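Local coordinates for minor capsid protein (Cafeteriavirus-dependent mavirus, PDB 6G42) that builds, as a single jelly-roll protein in five copies, the penton that probably fills the five-fold vertices of the virophage capsid, at the interface of chains A and B. Residues are numbered along the deposited sequence; one frame, centred on the assembly and turned at random. Chains: chain A/B, Minor capsid protein.

All three contacts belong to one interface between neighbouring subunits of the five-membered penton. The two faces differ, so a ring can close with each subunit offering one face to each neighbour. Contacts 1 and 2 are neighbours, about 13 Å apart between the centres of their C-alpha atoms. They share helix 160-165 of chain A, through A:Asp160 in contact 1 and A:Arg163 in contact 2. Contact 3 lies about 36 Å from contact 1 and 28 Å from contact 2, so the interface is held at well-separated points. Contact 2 uses the start of strand 248-254 of chain B, and contact 3 uses B:Val255 just after its end.

Contact 1: the interface of chains A and B. Residues chain A 160, 173, 176-177, 179; chain B 24-25, 293-294.
B:Arg25 has backbone angles of phi 52° and psi 32°, in the left-handed helical region, within the short 3-10 helix 24-26 that faces chain A. Its side chain runs extended from CG to NE and enters a polar pocket lined by A:Asp160, A:Asp173, A:Glu176 and A:Ser179. The guanidinium group lies flat against the carboxylate of A:Asp173, with the two planes 14° apart. Carboxylate oxygen OD2 of A:Asp173 sits over the centre of the guanidinium, 3.1 Å above its plane. The salt bridge of B:Arg25 NE to A:Asp173 OD2, at 3.2 Å, is therefore a stacked one, and the N-H points elsewhere. The terminal nitrogen NH2 of B:Arg25 instead donates to the hydroxyl OG of A:Ser179 at 2.7 Å. This bond is bent, with the hydroxyl tilted from the guanidinium plane. That hydroxyl in turn donates to OD1 of A:Asp173, which ties the two residues of chain A together. A longer salt bridge joins B:Arg25 NE to A:Asp160 OD1 at 3.8 Å. The two carboxylates probably favour the charged form of the arginine. The other oxygen of A:Asp160, OD2, receives a nearly straight bond from the amide NE2 of B:Gln294 at 3.1 Å. The amide approaches from above the carboxylate plane. B:Pro24 packs alongside A:Glu176. In chain A the site combines the start of helix 160-165 with strands 171-173 and 179-181 and the loop between them; B:Gln294 precedes strand 296-305.

Contact 2: the interface of chains A and B. Residues chain A 163, 167-168, 194, 197; chain B 246, 248-250.
The side-chain amide NE2 of B:Gln246 donates a hydrogen bond to the carbonyl oxygen OD1 of A:Asn167 at 2.9 Å. The donor lies in the carbonyl plane and uses a lone pair of the oxygen. The two amides are nearly coplanar, with planes 23° apart, although their side chains cross at about a right angle. B:Gln246 reaches this position with a chain extended beyond CG. A:Asn167 also packs on B:Tyr248. The two side chains slide past each other in opposite directions, and CG of A:Asn167 comes within 3.6 Å of CB of B:Tyr248. Further along the tyrosine, A:Arg163 meets the edge of the ring. Ring carbon CE1 of B:Tyr248 stands over the guanidinium face, offset toward its rim, and lies 3.4 Å from CZ of A:Arg163. The planes are 73° apart, so this is an edge-on-face contact and not a parallel stack. A bend at chi2 (64°) shapes the arginine chain on its way to the ring. The tyrosine thus joins helix 160-165 of chain A and the loop after it to the start of strand 248-254 of chain B. This mixed polar and aromatic patch probably helps hold the penton ring together. A:Phe197 packs under A:Asn167 and also reaches chain B. Amide nitrogen ND2 of A:Asn167 lies over the centre of the A:Phe197 ring, 3.4 Å above the plane. At the ring edge, CZ of A:Phe197 meets the backbone N of B:Asn249 at 3.8 Å.

Contact 3: the interface of chains A and B. Residues chain A 256, 260-261; chain B 10, 54, 255, 302.
A:Asn260 and B:Glu54 are brought together by different turns of their side chains. In A:Asn260, CG stands anti to the carbonyl carbon (chi1 -60°). In B:Glu54, CG is anti to the backbone N and the chain then bends at chi2 (70°), presenting its carboxylate to chain A. The amide ND2 of A:Asn260 gives a weak hydrogen bond to OE1 of B:Glu54 at 3.4 Å. The side chains cross at an angle, with the amide and carboxylate planes 65° apart. The other oxygen, OE2 of B:Glu54, faces the aliphatic part of A:Lys261, with CG at 3.7 Å. The lysine chain bends further out, and its amine NZ stays 4.8 Å from OE2 of B:Glu54. No salt bridge forms, but the opposite charges may still attract. Apolar contacts complete the patch. Methyl CD2 of B:Leu302 touches CB of A:Asn260 at 3.8 Å. Ring carbon CZ2 of B:Trp10 lies against CA of A:Lys261 at 3.9 Å. The backbone O of A:Asn260 also lies against the indole at CZ2. Within chain B, the other methyl of B:Leu302, CD1, packs over the centre of the indole face, while CB of B:Glu54 lies at the indole edge. This packing probably helps to position the ring. The loop-on-strand patch probably steadies the subunit interface of the penton. Chain A contributes a loop between strands 248-254 and 263-264. It rests on strands 8-16, 49-59 and 296-305 of the jelly-roll of chain B, near B:Val255.

Contact 1: the interface of chains A and B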
# COMPACT_ATOMS: atom_id res chain seq x y z
N ASP A 160 8.97 -3.62 -34.94
CA ASP A 160 7.84 -3.08 -34.15
C ASP A 160 7.45 -3.97 -32.96
O ASP A 160 7.10 -3.46 -31.91
CB ASP A 160 6.60 -2.78 -35.01
CG ASP A 160 5.63 -1.79 -34.33
OD1 ASP A 160 6.09 -0.77 -33.76
OD2 ASP A 160 4.40 -2.03 -34.38
N ASP A 173 12.58 6.24 -35.18
CA ASP A 173 12.03 5.49 -36.33
C ASP A 173 12.67 5.89 -37.67
O ASP A 173 12.76 7.08 -37.98
CB ASP A 173 10.51 5.68 -36.42
CG ASP A 173 9.78 5.20 -35.18
OD1 ASP A 173 10.43 4.75 -34.21
OD2 ASP A 173 8.53 5.28 -35.17
N GLU A 176 8.70 2.13 -41.67
CA GLU A 176 7.41 1.62 -41.17
C GLU A 176 7.47 0.42 -40.21
O GLU A 176 6.54 0.21 -39.43
CB GLU A 176 6.50 1.22 -42.33
CG GLU A 176 6.08 2.35 -43.25
CD GLU A 176 4.82 2.04 -44.04
OE1 GLU A 176 4.62 0.87 -44.43
OE2 GLU A 176 4.03 2.98 -44.28
N GLU A 177 8.55 -0.36 -40.30
CA GLU A 177 8.78 -1.51 -39.42
C GLU A 177 9.86 -1.27 -38.35
O GLU A 177 9.61 -1.52 -37.17
CB GLU A 177 9.12 -2.75 -40.27
CG GLU A 177 9.17 -4.08 -39.52
CD GLU A 177 7.88 -4.43 -38.78
OE1 GLU A 177 6.78 -4.09 -39.28
OE2 GLU A 177 7.95 -5.05 -37.70
N SER A 179 13.19 0.46 -36.05
CA SER A 179 13.58 1.63 -35.24
C SER A 179 15.01 1.49 -34.69
O SER A 179 15.47 0.38 -34.44
CB SER A 179 12.61 1.84 -34.07
OG SER A 179 11.33 2.23 -34.53
N PRO B 24 0.88 -0.71 -39.74
CA PRO B 24 2.17 -0.63 -39.05
C PRO B 24 2.20 0.52 -38.05
O PRO B 24 1.81 1.63 -38.41
CB PRO B 24 3.17 -0.35 -40.18
CG PRO B 24 2.36 0.27 -41.26
CD PRO B 24 1.02 -0.41 -41.18
N ARG B 25 2.63 0.23 -36.82
CA ARG B 25 2.59 1.17 -35.70
C ARG B 25 1.22 1.81 -35.46
O ARG B 25 1.12 2.95 -35.01
CB ARG B 25 3.64 2.28 -35.88
CG ARG B 25 5.06 1.78 -36.08
CD ARG B 25 6.05 2.79 -35.53
NE ARG B 25 7.44 2.33 -35.58
CZ ARG B 25 8.24 2.42 -36.64
NH1 ARG B 25 7.82 2.94 -37.79
NH2 ARG B 25 9.49 1.98 -36.55
N PRO B 293 -0.99 -3.21 -33.64
CA PRO B 293 -1.05 -4.61 -34.08
C PRO B 293 -0.95 -5.63 -32.94
O PRO B 293 -1.49 -6.73 -33.06
CB PRO B 293 0.17 -4.75 -35.00
CG PRO B 293 0.52 -3.36 -35.40
CD PRO B 293 0.14 -2.49 -34.25
N GLN B 294 -0.26 -5.25 -31.87
CA GLN B 294 -0.01 -6.13 -30.73
C GLN B 294 -1.13 -6.10 -29.68
O GLN B 294 -1.17 -6.95 -28.80
CB GLN B 294 1.32 -5.74 -30.06
CG GLN B 294 2.54 -5.80 -30.99
CD GLN B 294 2.77 -4.53 -31.81
OE1 GLN B 294 2.02 -3.55 -31.71
NE2 GLN B 294 3.82 -4.54 -32.62

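Contact 2: the interface of chains A and B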
# COMPACT_ATOMS: atom_id res chain seq x y z
N ARG A 163 10.19 -3.33 -30.48
CA ARG A 163 9.95 -1.94 -30.07
C ARG A 163 8.88 -1.84 -28.98
O ARG A 163 9.09 -1.17 -27.97
CB ARG A 163 9.55 -1.11 -31.31
CG ARG A 163 8.86 0.23 -31.05
CD ARG A 163 9.75 1.20 -30.31
NE ARG A 163 9.18 2.55 -30.33
CZ ARG A 163 8.80 3.27 -29.27
NH1 ARG A 163 8.91 2.81 -28.02
NH2 ARG A 163 8.31 4.49 -29.46
N ASN A 167 9.78 -1.35 -24.75
CA ASN A 167 9.44 0.06 -25.04
C ASN A 167 10.15 1.11 -24.21
O ASN A 167 10.15 2.28 -24.58
CB ASN A 167 7.91 0.28 -24.93
CG ASN A 167 7.34 -0.06 -23.55
OD1 ASN A 167 7.48 0.72 -22.61
ND2 ASN A 167 6.68 -1.20 -23.44
N SER A 168 10.75 0.70 -23.10
CA SER A 168 11.45 1.62 -22.20
C SER A 168 12.79 2.17 -22.69
O SER A 168 13.28 3.16 -22.14
CB SER A 168 11.68 0.91 -20.88
OG SER A 168 10.47 0.44 -20.33
N THR A 194 9.51 -3.96 -18.15
CA THR A 194 8.52 -4.35 -19.16
C THR A 194 8.23 -5.85 -19.17
O THR A 194 7.88 -6.41 -20.21
CB THR A 194 8.95 -3.91 -20.58
OG1 THR A 194 10.21 -4.51 -20.91
CG2 THR A 194 9.05 -2.40 -20.66
N PHE A 197 4.75 -6.88 -20.48
CA PHE A 197 4.61 -7.05 -21.95
C PHE A 197 5.11 -8.41 -22.46
O PHE A 197 4.88 -8.75 -23.62
CB PHE A 197 5.36 -5.92 -22.69
CG PHE A 197 4.64 -4.59 -22.67
CD1 PHE A 197 4.61 -3.81 -21.52
CD2 PHE A 197 4.03 -4.10 -23.82
CE1 PHE A 197 3.97 -2.58 -21.51
CE2 PHE A 197 3.38 -2.86 -23.81
CZ PHE A 197 3.35 -2.11 -22.66
N GLN B 246 6.51 6.33 -19.79
CA GLN B 246 6.12 5.24 -20.67
C GLN B 246 4.91 5.62 -21.51
O GLN B 246 3.79 5.74 -20.99
CB GLN B 246 5.82 3.98 -19.87
CG GLN B 246 7.04 3.22 -19.39
CD GLN B 246 6.66 1.83 -18.91
OE1 GLN B 246 6.12 1.67 -17.81
NE2 GLN B 246 6.90 0.82 -19.74
N TYR B 248 3.99 3.61 -24.04
CA TYR B 248 3.37 2.29 -24.15
C TYR B 248 2.96 1.79 -22.76
O TYR B 248 3.74 1.86 -21.81
CB TYR B 248 4.29 1.30 -24.85
CG TYR B 248 4.48 1.65 -26.30
CD1 TYR B 248 5.46 2.56 -26.69
CD2 TYR B 248 3.64 1.13 -27.28
CE1 TYR B 248 5.61 2.92 -28.02
CE2 TYR B 248 3.78 1.47 -28.61
CZ TYR B 248 4.77 2.37 -28.98
OH TYR B 248 4.91 2.72 -30.30
N ASN B 249 1.72 1.30 -22.67
CA ASN B 249 1.08 0.99 -21.40
C ASN B 249 0.20 -0.24 -21.49
O ASN B 249 -0.28 -0.63 -22.55
CB ASN B 249 0.23 2.18 -20.93
CG ASN B 249 1.07 3.33 -20.42
OD1 ASN B 249 1.79 3.19 -19.44
ND2 ASN B 249 1.00 4.48 -21.10
N SER B 250 -0.00 -0.84 -20.32
CA SER B 250 -0.90 -1.95 -20.11
C SER B 250 -1.78 -1.55 -18.93
O SER B 250 -1.33 -1.57 -17.78
CB SER B 250 -0.09 -3.22 -19.81
OG SER B 250 -0.93 -4.35 -19.68

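Contact 3: the interface of chains A and B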
# COMPACT_ATOMS: atom_id res chain seq x y z
N GLU A 256 -12.85 -9.54 -1.76
CA GLU A 256 -13.07 -8.23 -1.15
C GLU A 256 -14.44 -8.27 -0.45
O GLU A 256 -15.34 -8.98 -0.90
CB GLU A 256 -13.07 -7.13 -2.22
CG GLU A 256 -11.99 -7.23 -3.30
CD GLU A 256 -12.40 -8.10 -4.49
OE1 GLU A 256 -13.47 -7.84 -5.10
OE2 GLU A 256 -11.66 -9.06 -4.81
N ASN A 260 -18.99 -8.27 -6.29
CA ASN A 260 -20.11 -8.59 -7.19
C ASN A 260 -19.97 -9.97 -7.85
O ASN A 260 -20.86 -10.38 -8.59
CB ASN A 260 -20.20 -7.55 -8.32
CG ASN A 260 -20.45 -6.14 -7.82
OD1 ASN A 260 -21.25 -5.93 -6.91
ND2 ASN A 260 -19.77 -5.17 -8.42
N LYS A 261 -18.87 -10.70 -7.58
CA LYS A 261 -18.50 -11.90 -8.36
C LYS A 261 -19.30 -13.16 -8.00
O LYS A 261 -18.74 -14.19 -7.61
CB LYS A 261 -17.00 -12.18 -8.21
CG LYS A 261 -16.10 -11.05 -8.69
CD LYS A 261 -14.63 -11.38 -8.48
CE LYS A 261 -14.08 -12.28 -9.58
NZ LYS A 261 -13.85 -11.56 -10.86
N TRP B 10 -23.38 -12.34 -16.86
CA TRP B 10 -22.03 -11.91 -17.21
C TRP B 10 -21.80 -12.01 -18.72
O TRP B 10 -22.28 -12.94 -19.36
CB TRP B 10 -21.01 -12.80 -16.51
CG TRP B 10 -21.08 -12.76 -15.02
CD1 TRP B 10 -21.74 -13.64 -14.21
CD2 TRP B 10 -20.46 -11.80 -14.16
NE1 TRP B 10 -21.58 -13.28 -12.90
CE2 TRP B 10 -20.79 -12.16 -12.83
CE3 TRP B 10 -19.65 -10.67 -14.37
CZ2 TRP B 10 -20.34 -11.43 -11.73
CZ3 TRP B 10 -19.21 -9.95 -13.27
CH2 TRP B 10 -19.55 -10.33 -11.97
N GLU B 54 -17.26 -4.57 -14.73
CA GLU B 54 -16.50 -5.24 -13.68
C GLU B 54 -15.00 -5.10 -13.88
O GLU B 54 -14.28 -4.77 -12.95
CB GLU B 54 -16.88 -6.73 -13.61
CG GLU B 54 -16.34 -7.49 -12.40
CD GLU B 54 -16.97 -7.10 -11.06
OE1 GLU B 54 -17.95 -6.31 -11.02
OE2 GLU B 54 -16.47 -7.60 -10.02
N VAL B 255 -12.95 -3.43 -10.45
CA VAL B 255 -13.87 -2.78 -9.52
C VAL B 255 -13.53 -3.20 -8.08
O VAL B 255 -13.55 -4.39 -7.76
CB VAL B 255 -15.34 -3.11 -9.90
CG1 VAL B 255 -16.33 -2.76 -8.79
CG2 VAL B 255 -15.73 -2.34 -11.15
N LEU B 302 -21.36 -6.76 -16.17
CA LEU B 302 -22.36 -7.43 -15.35
C LEU B 302 -23.73 -6.75 -15.50
O LEU B 302 -23.85 -5.54 -15.31
CB LEU B 302 -21.94 -7.44 -13.87
CG LEU B 302 -22.98 -7.91 -12.84
CD1 LEU B 302 -23.46 -9.33 -13.12
CD2 LEU B 302 -22.42 -7.81 -11.42